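Local coordinates for putative uncharacterized protein (Staphylococcus aureus subsp. aureus Mu50, PDB 3FYM) that is of unknown function but probably binds DNA through an N-terminal soluble helix-turn-helix domain and is probably held in the membrane, at residues A[7-12]-A[35-40]; A[13-18]-A[59-64]; A[53-58]-A[63-68]. All coordinates share one frame; numbering follows the deposited sequence. Where two conformers were deposited one is given.

The three contacts tie together four of the five helices of this helix-turn-helix domain, and their centres lie about 11 Å from one another. Contact 1 sets helix 4-14 against the end of helix 30-37, contact 2 sets the turn after helix 4-14 against the end of helix 50-60, and contact 3 packs the start of helix 65-71 against helix 50-60. Arg11 and Arg12 join contacts 1 and 2: Arg11 NE lies 2.8 Å from Val61 O, and Arg12 NH2 lies 3.0 Å from Met17 O. Contact 1 meets contact 3 where Glu37 OE2 is 2.6 Å from Tyr57 OH. Contacts 2 and 3 share Ile63 and Glu64. The zinc ion is bound at contact 1, by His35.

Contact 1: A[7-12]-A[35-40]. With ZN (zinc ion), chain B.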
ATOM      1  N   ALA A   7      -3.885  -7.883  -2.648  1.00 10.33           N
ATOM      2  CA  ALA A   7      -3.242  -7.847  -3.972  1.00 11.08           C
ATOM      3  C   ALA A   7      -1.764  -7.540  -3.821  1.00 10.12           C
ATOM      4  O   ALA A   7      -0.894  -8.150  -4.447  1.00 11.44           O
ATOM      5  CB  ALA A   7      -3.927  -6.853  -4.880  1.00 11.70           C
ATOM      6  N   LEU A   8      -1.440  -6.509  -3.022  1.00  9.48           N
ATOM      7  CA  LEU A   8      -0.058  -6.108  -2.811  1.00  9.92           C
ATOM      8  C   LEU A   8       0.758  -7.204  -2.135  1.00 10.25           C
ATOM      9  O   LEU A   8       1.836  -7.569  -2.584  1.00 11.12           O
ATOM     10  CB  LEU A   8      -0.005  -4.795  -1.987  1.00  9.26           C
ATOM     11  CG  LEU A   8      -0.512  -3.558  -2.725  1.00  9.74           C
ATOM     12  CD1 LEU A   8      -0.698  -2.443  -1.721  1.00 11.44           C
ATOM     13  CD2 LEU A   8       0.444  -3.143  -3.846  1.00 11.40           C
ATOM     14  N   LYS A   9       0.222  -7.722  -1.044  1.00 10.42           N
ATOM     15  CA  LYS A   9       0.919  -8.789  -0.278  1.00 10.83           C
ATOM     16  C   LYS A   9       1.141 -10.007  -1.146  1.00 11.83           C
ATOM     17  O   LYS A   9       2.194 -10.631  -1.080  1.00 12.65           O
ATOM     18  CB  LYS A   9       0.141  -9.125   0.976  1.00 11.16           C
ATOM     19  CG  LYS A   9       0.823 -10.137   1.897  1.00 13.02           C
ATOM     20  CD  LYS A   9       0.045 -10.405   3.150  1.00 13.12           C
ATOM     21  CE  LYS A   9       0.768 -11.311   4.121  1.00 15.84           C
ATOM     22  NZ  LYS A   9      -0.009 -11.426   5.374  1.00 18.26           N
ATOM     23  N   GLY A  10       0.138 -10.407  -1.916  1.00 11.87           N
ATOM     24  CA  GLY A  10       0.252 -11.549  -2.766  1.00 13.59           C
ATOM     25  C   GLY A  10       1.421 -11.392  -3.712  1.00 13.27           C
ATOM     26  O   GLY A  10       2.233 -12.308  -3.957  1.00 15.25           O
ATOM     27  N   ARG A  11       1.536 -10.224  -4.358  1.00 12.43           N
ATOM     28  CA  ARG A  11       2.621  -9.942  -5.239  1.00 12.77           C
ATOM     29  C   ARG A  11       3.971  -9.967  -4.525  1.00 12.10           C
ATOM     30  O   ARG A  11       4.934 -10.551  -5.035  1.00 14.20           O
ATOM     31  CB  ARG A  11       2.418  -8.599  -5.925  1.00 12.27           C
ATOM     32  CG  ARG A  11       3.552  -8.156  -6.827  1.00 13.04           C
ATOM     33  CD  ARG A  11       3.804  -9.077  -7.992  1.00 15.23           C
ATOM     34  NE  ARG A  11       4.909  -8.499  -8.800  1.00 16.12           N
ATOM     35  CZ  ARG A  11       5.441  -9.028  -9.894  1.00 17.18           C
ATOM     36  NH1 ARG A  11       4.967 -10.197 -10.325  1.00 21.56           N
ATOM     37  NH2 ARG A  11       6.441  -8.415 -10.513  1.00 18.08           N
ATOM     38  N   ARG A  12       4.046  -9.352  -3.358  1.00 11.95           N
ATOM     39  CA  ARG A  12       5.260  -9.381  -2.565  1.00 12.36           C
ATOM     40  C   ARG A  12       5.685 -10.833  -2.305  1.00 13.11           C
ATOM     41  O   ARG A  12       6.858 -11.171  -2.449  1.00 14.42           O
ATOM     42  CB  ARG A  12       5.064  -8.641  -1.242  1.00 11.56           C
ATOM     43  CG  ARG A  12       6.340  -8.666  -0.376  1.00 12.13           C
ATOM     44  CD  ARG A  12       6.111  -7.977   0.951  1.00 11.68           C
ATOM     45  NE  ARG A  12       5.167  -8.451   1.885  1.00 11.47           N
ATOM     46  CZ  ARG A  12       5.249  -9.542   2.660  1.00 10.70           C
ATOM     47  NH1 ARG A  12       4.280  -9.764   3.557  1.00 12.31           N
ATOM     48  NH2 ARG A  12       6.278 -10.352   2.539  1.00 12.09           N
ATOM     49  N   HIS A  35       0.093  -2.655   7.988  1.00  8.19           N
ATOM     50  CA  HIS A  35      -1.247  -2.043   7.995  1.00  8.09           C
ATOM     51  C   HIS A  35      -1.830  -1.980   6.584  1.00  8.00           C
ATOM     52  O   HIS A  35      -3.007  -2.346   6.398  1.00  9.01           O
ATOM     53  CB  HIS A  35      -1.255  -0.676   8.639  1.00  7.90           C
ATOM     54  CG  HIS A  35      -1.002  -0.631  10.103  1.00  7.59           C
ATOM     55  ND1 HIS A  35      -1.568  -1.545  10.972  1.00  8.16           N
ATOM     56  CD2 HIS A  35      -0.309   0.190  10.872  1.00  8.15           C
ATOM     57  CE1 HIS A  35      -1.168  -1.238  12.209  1.00  8.43           C
ATOM     58  NE2 HIS A  35      -0.391  -0.159  12.211  1.00  7.68           N
ATOM     59  N   ILE A  36      -1.045  -1.573   5.603  1.00  8.42           N
ATOM     60  CA  ILE A  36      -1.606  -1.547   4.233  0.50  8.52           C
ATOM     61  C   ILE A  36      -2.005  -2.921   3.764  1.00  8.42           C
ATOM     62  O   ILE A  36      -3.067  -3.092   3.168  1.00  8.90           O
ATOM     63  CB  ILE A  36      -0.583  -0.885   3.293  0.50  9.13           C
ATOM     64  CG1 ILE A  36      -0.319   0.538   3.778  0.50 10.24           C
ATOM     65  CG2 ILE A  36      -1.050  -0.957   1.844  0.50  9.23           C
ATOM     66  CD1 ILE A  36       0.924   1.189   3.297  0.50 15.35           C
ATOM     67  N   GLU A  37      -1.178  -3.952   4.029  1.00  8.89           N
ATOM     68  CA  GLU A  37      -1.479  -5.307   3.555  1.00  8.79           C
ATOM     69  C   GLU A  37      -2.796  -5.813   4.146  1.00  9.10           C
ATOM     70  O   GLU A  37      -3.434  -6.664   3.553  1.00 10.36           O
ATOM     71  CB  GLU A  37      -0.339  -6.289   3.885  1.00  9.02           C
ATOM     72  CG  GLU A  37       0.902  -6.001   3.081  1.00  8.96           C
ATOM     73  CD  GLU A  37       2.056  -6.967   3.268  1.00 10.21           C
ATOM     74  OE1 GLU A  37       2.041  -7.798   4.179  1.00 10.98           O
ATOM     75  OE2 GLU A  37       3.016  -6.847   2.457  1.00 11.39           O
ATOM     76  N   ASN A  38      -3.124  -5.290   5.335  1.00  8.83           N
ATOM     77  CA  ASN A  38      -4.323  -5.692   6.055  1.00  9.24           C
ATOM     78  C   ASN A  38      -5.462  -4.697   5.906  1.00  9.18           C
ATOM     79  O   ASN A  38      -6.494  -4.833   6.604  1.00 10.14           O
ATOM     80  CB  ASN A  38      -3.972  -5.979   7.519  1.00 11.50           C
ATOM     81  CG  ASN A  38      -3.100  -7.238   7.524  1.00 14.72           C
ATOM     82  OD1 ASN A  38      -1.849  -7.192   7.543  1.00 17.30           O
ATOM     83  ND2 ASN A  38      -3.652  -8.403   7.373  1.00 16.56           N
ATOM     84  N   ASN A  39      -5.343  -3.721   5.015  1.00  8.80           N
ATOM     85  CA  ASN A  39      -6.389  -2.695   4.814  1.00  8.98           C
ATOM     86  C   ASN A  39      -6.693  -1.937   6.110  1.00  8.75           C
ATOM     87  O   ASN A  39      -7.789  -1.408   6.296  1.00 10.41           O
ATOM     88  CB  ASN A  39      -7.653  -3.236   4.157  1.00 10.16           C
ATOM     89  CG  ASN A  39      -7.580  -3.306   2.626  1.00 10.35           C
ATOM     90  OD1 ASN A  39      -6.627  -3.828   2.079  1.00 11.29           O
ATOM     91  ND2 ASN A  39      -8.611  -2.838   1.953  1.00 10.61           N
ATOM     92  N   GLU A  40      -5.704  -1.816   6.987  1.00  8.17           N
ATOM     93  CA  GLU A  40      -5.840  -1.126   8.263  1.00  8.53           C
ATOM     94  C   GLU A  40      -5.497   0.340   8.126  1.00  8.42           C
ATOM     95  O   GLU A  40      -4.616   0.898   8.810  1.00  8.52           O
ATOM     96  CB  GLU A  40      -4.959  -1.800   9.319  1.00  8.91           C
ATOM     97  CG  GLU A  40      -5.422  -3.209   9.677  1.00  9.44           C
ATOM     98  CD  GLU A  40      -4.418  -4.043  10.436  1.00  9.71           C
ATOM     99  OE1 GLU A  40      -3.217  -3.726  10.470  1.00  9.66           O
ATOM    100  OE2 GLU A  40      -4.855  -5.094  10.989  1.00 12.24           O
TER
HETATM  101 ZN    ZN B2001       0.262   0.693  13.866  1.00  8.45          ZN
HETATM  102  O   HOH W   1       0.729  -8.612   6.381  1.00 13.73           O
HETATM  103  O   HOH W   2      -0.560   2.495  14.093  1.00  8.60           O
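Arg12 and Glu37 form a buried salt bridge that joins helix 4-14 to the end of helix 30-37, probably the second helix of the helix-turn-helix. The guanidinium presents its side, not its end: Arg12 NE reaches Glu37 OE2 at 2.7 Å and Arg12 NH1 reaches Glu37 OE1 at 3.0 Å, each carboxylate oxygen using its syn lone pair. The two planes are only 9° apart, and both bonds are nearly straight. The Arg12 chain is extended as far as CD, and turns at chi3 (62°) and about the CD-NE bond bring this flank onto the acid. OE2 takes a second bond from Tyr57 of helix 50-60, so the carboxylate is gripped from two helices, which should favour its ionised form and fixes its rotation.

Lys9 comes across the same carboxylate at about a right angle, as an extended chain whose aliphatic part does the touching; its CD is 3.4 Å from Glu37 OE1. The ammonium itself does not make a salt bridge. Instead a water accepts from Lys9 NZ at 3.1 Å and donates to Glu37 OE1 at 2.7 Å. Deeper in, Leu8 CD1 packs on Ile36 CG2 at 3.9 Å; Ile36 also touches Phe53 and Ile54 of helix 50-60.

Asn39, with positive phi, closes helix 30-37 in a Schellman motif and swings Glu40 back toward His35. His35 ND1 donates a nearly straight hydrogen bond (2.8 Å) to Glu40 OE1, which lies in the imidazole plane, while His35 NE2 binds the zinc ion at 2.0 Å, together with Glu31 and a water.

Contact 2: A[13-18]-A[59-64]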
ATOM      1  N   GLU A  13       4.714 -11.674  -1.959  1.00 13.84           N
ATOM      2  CA  GLU A  13       5.028 -13.061  -1.609  1.00 15.65           C
ATOM      3  C   GLU A  13       5.450 -13.804  -2.868  1.00 16.83           C
ATOM      4  O   GLU A  13       6.400 -14.591  -2.773  1.00 19.44           O
ATOM      5  CB  GLU A  13       3.875 -13.682  -0.891  1.00 17.03           C
ATOM      6  CG  GLU A  13       3.592 -13.149   0.500  1.00 19.89           C
ATOM      7  CD  GLU A  13       2.449 -13.865   1.173  1.00 23.32           C
ATOM      8  OE1 GLU A  13       1.305 -13.665   0.728  1.00 31.53           O
ATOM      9  OE2 GLU A  13       2.728 -14.571   2.148  1.00 31.19           O
ATOM     10  N   ARG A  14       4.794 -13.581  -3.989  1.00 17.01           N
ATOM     11  CA  ARG A  14       5.228 -14.224  -5.263  1.00 20.02           C
ATOM     12  C   ARG A  14       6.616 -13.825  -5.682  1.00 18.13           C
ATOM     13  O   ARG A  14       7.314 -14.669  -6.275  1.00 21.82           O
ATOM     14  CB  ARG A  14       4.279 -13.829  -6.389  1.00 21.10           C
ATOM     15  CG  ARG A  14       2.949 -14.536  -6.158  1.00 24.79           C
ATOM     16  CD  ARG A  14       2.073 -14.346  -7.370  1.00 24.71           C
ATOM     17  NE  ARG A  14       1.695 -13.001  -7.764  1.00 23.35           N
ATOM     18  CZ  ARG A  14       0.673 -12.324  -7.233  1.00 21.18           C
ATOM     19  NH1 ARG A  14       0.500 -11.143  -7.745  1.00 20.20           N
ATOM     20  NH2 ARG A  14      -0.103 -12.810  -6.278  1.00 25.88           N
ATOM     21  N   LEU A  15       7.076 -12.641  -5.329  1.00 17.38           N
ATOM     22  CA  LEU A  15       8.426 -12.181  -5.605  1.00 17.76           C
ATOM     23  C   LEU A  15       9.406 -12.758  -4.584  1.00 18.34           C
ATOM     24  O   LEU A  15      10.623 -12.554  -4.773  1.00 21.76           O
ATOM     25  CB  LEU A  15       8.505 -10.670  -5.576  1.00 17.14           C
ATOM     26  CG  LEU A  15       7.820  -9.952  -6.758  1.00 17.04           C
ATOM     27  CD1 LEU A  15       7.683  -8.461  -6.450  1.00 18.95           C
ATOM     28  CD2 LEU A  15       8.566 -10.210  -8.030  1.00 20.80           C
ATOM     29  N   GLY A  16       8.919 -13.408  -3.520  1.00 18.32           N
ATOM     30  CA  GLY A  16       9.783 -13.879  -2.464  1.00 20.09           C
ATOM     31  C   GLY A  16      10.392 -12.743  -1.671  1.00 20.02           C
ATOM     32  O   GLY A  16      11.390 -12.915  -1.010  1.00 24.36           O
ATOM     33  N   MET A  17       9.785 -11.559  -1.692  1.00 16.72           N
ATOM     34  CA  MET A  17      10.290 -10.382  -1.032  1.00 15.89           C
ATOM     35  C   MET A  17       9.799 -10.301   0.414  1.00 14.40           C
ATOM     36  O   MET A  17       8.645 -10.422   0.710  1.00 16.79           O
ATOM     37  CB  MET A  17       9.865  -9.138  -1.827  1.00 15.34           C
ATOM     38  CG  MET A  17      10.455  -7.833  -1.310  1.00 15.97           C
ATOM     39  SD  MET A  17       9.870  -6.356  -2.148  1.00 18.00           S
ATOM     40  CE  MET A  17      10.614  -6.632  -3.771  1.00 22.50           C
ATOM     41  N   THR A  18      10.760 -10.060   1.318  1.00 15.79           N
ATOM     42  CA  THR A  18      10.361  -9.912   2.742  1.00 14.64           C
ATOM     43  C   THR A  18       9.911  -8.463   2.999  1.00 13.41           C
ATOM     44  O   THR A  18      10.164  -7.540   2.231  1.00 13.53           O
ATOM     45  CB  THR A  18      11.441 -10.309   3.696  1.00 18.96           C
ATOM     46  OG1 THR A  18      12.474  -9.395   3.391  1.00 18.64           O
ATOM     47  CG2 THR A  18      12.114 -11.622   3.507  1.00 22.38           C
ATOM     48  N   SER A  59       4.696   0.427  -7.018  1.00 11.17           N
ATOM     49  CA  SER A  59       5.776   0.688  -7.969  0.50 12.85           C
ATOM     50  C   SER A  59       6.960  -0.205  -7.697  1.00 12.67           C
ATOM     51  O   SER A  59       7.562  -0.756  -8.635  1.00 14.84           O
ATOM     52  CB  SER A  59       6.131   2.182  -7.929  0.50 15.02           C
ATOM     53  OG  SER A  59       6.870   2.492  -6.774  0.50 22.20           O
ATOM     54  N   VAL A  60       7.338  -0.451  -6.429  1.00 11.79           N
ATOM     55  CA  VAL A  60       8.448  -1.327  -6.126  1.00 12.51           C
ATOM     56  C   VAL A  60       8.216  -2.757  -6.590  1.00 11.77           C
ATOM     57  O   VAL A  60       9.175  -3.442  -7.011  1.00 14.83           O
ATOM     58  CB  VAL A  60       8.758  -1.278  -4.596  1.00 13.90           C
ATOM     59  CG1 VAL A  60       9.665  -2.423  -4.185  1.00 15.28           C
ATOM     60  CG2 VAL A  60       9.384   0.064  -4.287  1.00 14.89           C
ATOM     61  N   VAL A  61       6.996  -3.236  -6.532  1.00 11.18           N
ATOM     62  CA  VAL A  61       6.675  -4.585  -6.880  1.00 11.28           C
ATOM     63  C   VAL A  61       6.094  -4.717  -8.307  1.00 11.30           C
ATOM     64  O   VAL A  61       5.546  -5.749  -8.683  1.00 12.68           O
ATOM     65  CB  VAL A  61       5.778  -5.290  -5.857  1.00 11.07           C
ATOM     66  CG1 VAL A  61       6.492  -5.319  -4.514  1.00 12.32           C
ATOM     67  CG2 VAL A  61       4.398  -4.671  -5.733  1.00 11.58           C
ATOM     68  N   ASN A  62       6.201  -3.679  -9.131  0.50 11.31           N
ATOM     69  CA  ASN A  62       5.790  -3.650 -10.545  0.50 12.29           C
ATOM     70  C   ASN A  62       4.329  -4.086 -10.722  0.50 10.71           C
ATOM     71  O   ASN A  62       3.853  -4.894 -11.540  0.50  9.87           O
ATOM     72  CB  ASN A  62       6.794  -4.393 -11.455  0.50 14.48           C
ATOM     73  CG  ASN A  62       8.132  -3.676 -11.619  0.50 15.89           C
ATOM     74  OD1 ASN A  62       8.305  -2.695 -12.421  0.50 16.66           O
ATOM     75  ND2 ASN A  62       9.114  -4.201 -10.903  0.50 16.03           N
ATOM     76  N   ILE A  63       3.555  -3.347  -9.912  1.00 10.61           N
ATOM     77  CA  ILE A  63       2.148  -3.229 -10.146  1.00  9.88           C
ATOM     78  C   ILE A  63       1.859  -1.791 -10.568  1.00  9.56           C
ATOM     79  O   ILE A  63       2.234  -0.861  -9.857  1.00 10.46           O
ATOM     80  CB  ILE A  63       1.313  -3.618  -8.907  1.00 10.40           C
ATOM     81  CG1 ILE A  63       1.463  -5.110  -8.576  1.00 12.25           C
ATOM     82  CG2 ILE A  63      -0.158  -3.272  -9.097  1.00 11.36           C
ATOM     83  CD1 ILE A  63       0.822  -5.495  -7.256  1.00 14.19           C
ATOM     84  N   GLU A  64       1.186  -1.597 -11.711  1.00  8.69           N
ATOM     85  CA  GLU A  64       0.846  -0.260 -12.175  1.00  8.52           C
ATOM     86  C   GLU A  64      -0.080   0.389 -11.122  1.00  7.87           C
ATOM     87  O   GLU A  64      -1.174  -0.131 -10.877  1.00  8.15           O
ATOM     88  CB  GLU A  64       0.225  -0.307 -13.556  1.00  9.11           C
ATOM     89  CG  GLU A  64       0.226   1.049 -14.262  1.00 12.13           C
ATOM     90  CD  GLU A  64      -0.781   2.076 -13.693  1.00 12.41           C
ATOM     91  OE1 GLU A  64      -0.423   3.153 -13.173  1.00 15.08           O
ATOM     92  OE2 GLU A  64      -1.933   1.753 -13.575  1.00 13.99           O
TER
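Leu15 and Val61 meet through a single methyl: Leu15 CD1 comes to 3.7 Å from Val61 CB and 3.9 Å from Val61 CG1. Beside this pair, Met17 reaches across as an extended chain. Met17 SD is 4.3 Å from Val61 CG1, and a turn at chi3 (-67°) carries the terminal methyl toward helix 50-60, where Met17 CE is 4.3 Å from Val60 CG1. No hydrogen bond joins the two segments; the contact is wholly apolar, with the Val60 and Val61 side buried and Leu15 at the exposed border.

Both backbones are leaving a helix as they meet. Segment 13-18 links helix 4-14 to helix 19-26, probably the first helix of the helix-turn-helix. Gly16, with positive phi (68°), ends helix 4-14 in a Schellman motif, and Gly16 N bonds to Glu13 O at 2.9 Å. This reversal brings Leu15 and Met17, which flank the glycine, onto Val61, and Met17 also onto Val60. A second Schellman motif, at Asn62, also of positive phi, ends helix 50-60, with Asn62 N bonded to Ser59 O at 3.3 Å.

Two arginines of helix 4-14 hold the backbones in place, Arg11 NE bonding to Val61 O and Arg12 NH2 to Met17 O. Further out, Leu22 of helix 19-26 touches both Met17 and Val60, while Arg25 and Thr26 also pack on Val60. Thr18 occupies the N-cap of helix 19-26, its OG1 weakly bonded to Glu21 N.

Contact 3: A[53-58]-A[63-68]; sequences FIRKYA and IEPNQL
The guanidinium of Arg55 carries the carboxamide oxygen of Asn66 at its edge, held end-on by two nitrogens that converge on one atom. Arg55 NH1 lies 2.9 Å from Asn66 OD1, nearly in line with the C=O bond; Arg55 NH2 lies 2.8 Å from the same OD1, tilted from the carbonyl plane. OD1 is in the guanidinium plane, yet the amide stands steeply to it, 69° away. Sharing one acceptor bends both bonds, to 142° and 148°. Pro65 CG approaches Arg55 NH2 obliquely, at 3.6 Å, and NH1 has a second partner in Glu51, a salt bridge within helix 50-60 that helps to fix the group.

Nearer the turn, Ala58 CB meets Ile63 O at 3.4 Å and Ile63 CB at 4.0 Å and, more loosely, Pro65 and Leu68. Ile54 and Leu68 cross at about a right angle, with CG2 of Ile54 4.0 Å from CD2 of Leu68. The backbone closes the turn: Ile63 N bonds to Ala58 O at 2.9 Å, the 6→1 bond of the Schellman motif. Glu64 then N-caps helix 65-71, its OE1 accepting from Asn66 N and its OE2 from Gln67 N.

The two helices, joined by a short turn, pack against the rest of the domain, with Leu68 and Tyr57 resting on Leu8 of helix 4-14 and Ile54 on Ile36 of helix 30-37.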
ATOM      1  N   PHE A  53       1.251   5.661  -0.028  1.00  8.60           N
ATOM      2  CA  PHE A  53       1.918   4.429   0.422  1.00  8.72           C
ATOM      3  C   PHE A  53       1.635   3.279  -0.539  1.00  8.53           C
ATOM      4  O   PHE A  53       2.544   2.508  -0.896  1.00  9.30           O
ATOM      5  CB  PHE A  53       1.511   4.046   1.817  1.00  9.40           C
ATOM      6  CG  PHE A  53       1.971   4.920   2.927  1.00  9.91           C
ATOM      7  CD1 PHE A  53       1.342   4.904   4.148  1.00 14.38           C
ATOM      8  CD2 PHE A  53       3.050   5.745   2.813  1.00 15.37           C
ATOM      9  CE1 PHE A  53       1.813   5.596   5.240  1.00 15.13           C
ATOM     10  CE2 PHE A  53       3.527   6.452   3.923  1.00 16.37           C
ATOM     11  CZ  PHE A  53       2.893   6.386   5.121  1.00 13.84           C
ATOM     12  N   ILE A  54       0.365   3.105  -0.911  1.00  8.24           N
ATOM     13  CA  ILE A  54       0.008   2.059  -1.885  1.00  8.21           C
ATOM     14  C   ILE A  54       0.783   2.257  -3.170  1.00  8.30           C
ATOM     15  O   ILE A  54       1.264   1.294  -3.762  1.00  8.84           O
ATOM     16  CB  ILE A  54      -1.514   2.065  -2.111  1.00  8.12           C
ATOM     17  CG1 ILE A  54      -2.259   1.502  -0.891  1.00  8.94           C
ATOM     18  CG2 ILE A  54      -1.900   1.277  -3.360  1.00  9.35           C
ATOM     19  CD1 ILE A  54      -3.733   1.801  -0.889  1.00  9.74           C
ATOM     20  N   ARG A  55       0.870   3.485  -3.640  1.00  8.64           N
ATOM     21  CA  ARG A  55       1.567   3.803  -4.883  1.00  9.14           C
ATOM     22  C   ARG A  55       3.043   3.415  -4.824  1.00  9.33           C
ATOM     23  O   ARG A  55       3.578   2.824  -5.772  1.00 10.19           O
ATOM     24  CB  ARG A  55       1.409   5.290  -5.183  1.00 10.01           C
ATOM     25  CG  ARG A  55       2.057   5.799  -6.405  1.00 10.79           C
ATOM     26  CD  ARG A  55       1.758   7.286  -6.643  1.00 12.14           C
ATOM     27  NE  ARG A  55       0.290   7.493  -6.764  1.00 11.35           N
ATOM     28  CZ  ARG A  55      -0.393   7.215  -7.873  1.00 10.12           C
ATOM     29  NH1 ARG A  55      -1.678   7.374  -7.869  1.00 10.41           N
ATOM     30  NH2 ARG A  55       0.216   6.783  -8.949  1.00 10.55           N
ATOM     31  N   LYS A  56       3.704   3.741  -3.720  1.00  9.31           N
ATOM     32  CA  LYS A  56       5.115   3.416  -3.622  0.50 10.42           C
ATOM     33  C   LYS A  56       5.316   1.911  -3.545  1.00  9.69           C
ATOM     34  O   LYS A  56       6.223   1.361  -4.171  1.00 11.12           O
ATOM     35  CB  LYS A  56       5.704   4.140  -2.411  0.50 11.81           C
ATOM     36  CG  LYS A  56       7.201   3.948  -2.318  0.50 13.24           C
ATOM     37  CD  LYS A  56       7.956   4.448  -3.532  0.50 19.46           C
ATOM     38  CE  LYS A  56       9.460   4.333  -3.381  0.50 24.37           C
ATOM     39  NZ  LYS A  56      10.130   5.078  -4.489  0.50 30.64           N
ATOM     40  N   TYR A  57       4.493   1.222  -2.744  1.00  9.27           N
ATOM     41  CA  TYR A  57       4.527  -0.236  -2.674  1.00  8.86           C
ATOM     42  C   TYR A  57       4.370  -0.814  -4.069  1.00  9.07           C
ATOM     43  O   TYR A  57       5.186  -1.623  -4.544  1.00  9.76           O
ATOM     44  CB  TYR A  57       3.507  -0.677  -1.645  1.00  8.50           C
ATOM     45  CG  TYR A  57       3.441  -2.104  -1.222  1.00  8.59           C
ATOM     46  CD1 TYR A  57       3.811  -3.196  -2.007  1.00  9.79           C
ATOM     47  CD2 TYR A  57       2.929  -2.415   0.031  1.00  8.81           C
ATOM     48  CE1 TYR A  57       3.714  -4.472  -1.604  1.00 10.18           C
ATOM     49  CE2 TYR A  57       2.809  -3.728   0.478  1.00  9.41           C
ATOM     50  CZ  TYR A  57       3.188  -4.762  -0.332  1.00  9.62           C
ATOM     51  OH  TYR A  57       3.124  -6.059   0.023  1.00 11.06           O
ATOM     52  N   ALA A  58       3.266  -0.444  -4.729  1.00  9.43           N
ATOM     53  CA  ALA A  58       2.954  -0.968  -6.062  1.00  9.74           C
ATOM     54  C   ALA A  58       4.121  -0.781  -7.001  1.00  9.98           C
ATOM     55  O   ALA A  58       4.513  -1.666  -7.756  1.00 10.73           O
ATOM     56  CB  ALA A  58       1.684  -0.329  -6.594  1.00  9.99           C
ATOM     57  N   ILE A  63       3.555  -3.347  -9.912  1.00 10.61           N
ATOM     58  CA  ILE A  63       2.148  -3.229 -10.146  1.00  9.88           C
ATOM     59  C   ILE A  63       1.859  -1.791 -10.568  1.00  9.56           C
ATOM     60  O   ILE A  63       2.234  -0.861  -9.857  1.00 10.46           O
ATOM     61  CB  ILE A  63       1.313  -3.618  -8.907  1.00 10.40           C
ATOM     62  CG1 ILE A  63       1.463  -5.110  -8.576  1.00 12.25           C
ATOM     63  CG2 ILE A  63      -0.158  -3.272  -9.097  1.00 11.36           C
ATOM     64  CD1 ILE A  63       0.822  -5.495  -7.256  1.00 14.19           C
ATOM     65  N   GLU A  64       1.186  -1.597 -11.711  1.00  8.69           N
ATOM     66  CA  GLU A  64       0.846  -0.260 -12.175  1.00  8.52           C
ATOM     67  C   GLU A  64      -0.080   0.389 -11.122  1.00  7.87           C
ATOM     68  O   GLU A  64      -1.174  -0.131 -10.877  1.00  8.15           O
ATOM     69  CB  GLU A  64       0.225  -0.307 -13.556  1.00  9.11           C
ATOM     70  CG  GLU A  64       0.226   1.049 -14.262  1.00 12.13           C
ATOM     71  CD  GLU A  64      -0.781   2.076 -13.693  1.00 12.41           C
ATOM     72  OE1 GLU A  64      -0.423   3.153 -13.173  1.00 15.08           O
ATOM     73  OE2 GLU A  64      -1.933   1.753 -13.575  1.00 13.99           O
ATOM     74  N   PRO A  65       0.312   1.516 -10.558  1.00  8.33           N
ATOM     75  CA  PRO A  65      -0.457   1.996  -9.384  1.00  8.32           C
ATOM     76  C   PRO A  65      -1.794   2.586  -9.684  1.00  7.71           C
ATOM     77  O   PRO A  65      -2.734   2.360  -8.919  1.00  8.37           O
ATOM     78  CB  PRO A  65       0.502   3.021  -8.753  1.00  9.51           C
ATOM     79  CG  PRO A  65       1.318   3.463  -9.873  1.00 13.24           C
ATOM     80  CD  PRO A  65       1.591   2.224 -10.683  1.00  9.33           C
ATOM     81  N   ASN A  66      -1.935   3.424 -10.710  1.00  8.43           N
ATOM     82  CA  ASN A  66      -3.203   4.096 -10.909  1.00  8.13           C
ATOM     83  C   ASN A  66      -4.357   3.112 -11.117  1.00  8.50           C
ATOM     84  O   ASN A  66      -5.442   3.309 -10.589  1.00  8.65           O
ATOM     85  CB  ASN A  66      -3.162   5.071 -12.072  1.00  8.39           C
ATOM     86  CG  ASN A  66      -2.347   6.304 -11.808  1.00  7.89           C
ATOM     87  OD1 ASN A  66      -1.993   6.640 -10.666  1.00  9.28           O
ATOM     88  ND2 ASN A  66      -2.073   7.016 -12.881  1.00  9.21           N
ATOM     89  N   GLN A  67      -4.109   2.071 -11.902  1.00  9.95           N
ATOM     90  CA  GLN A  67      -5.244   1.179 -12.174  1.00 12.03           C
ATOM     91  C   GLN A  67      -5.490   0.261 -10.983  1.00 10.67           C
ATOM     92  O   GLN A  67      -6.611  -0.136 -10.775  1.00 10.41           O
ATOM     93  CB  GLN A  67      -5.235   0.472 -13.495  1.00 11.02           C
ATOM     94  CG  GLN A  67      -4.254  -0.640 -13.450  1.00 14.32           C
ATOM     95  CD  GLN A  67      -3.883  -1.288 -14.803  1.00 12.24           C
ATOM     96  OE1 GLN A  67      -4.257  -0.787 -15.873  1.00 13.93           O
ATOM     97  NE2 GLN A  67      -3.072  -2.306 -14.805  1.00 11.66           N
ATOM     98  N   LEU A  68      -4.472  -0.064 -10.144  1.00  9.83           N
ATOM     99  CA  LEU A  68      -4.730  -0.781  -8.883  1.00  9.40           C
ATOM    100  C   LEU A  68      -5.613   0.060  -7.988  1.00  8.93           C
ATOM    101  O   LEU A  68      -6.601  -0.439  -7.429  1.00  9.64           O
ATOM    102  CB  LEU A  68      -3.392  -1.074  -8.203  1.00  9.62           C
ATOM    103  CG  LEU A  68      -3.505  -1.797  -6.847  1.00  9.73           C
ATOM    104  CD1 LEU A  68      -3.922  -3.258  -7.050  1.00 11.22           C
ATOM    105  CD2 LEU A  68      -2.214  -1.702  -6.025  1.00 11.48           C
TER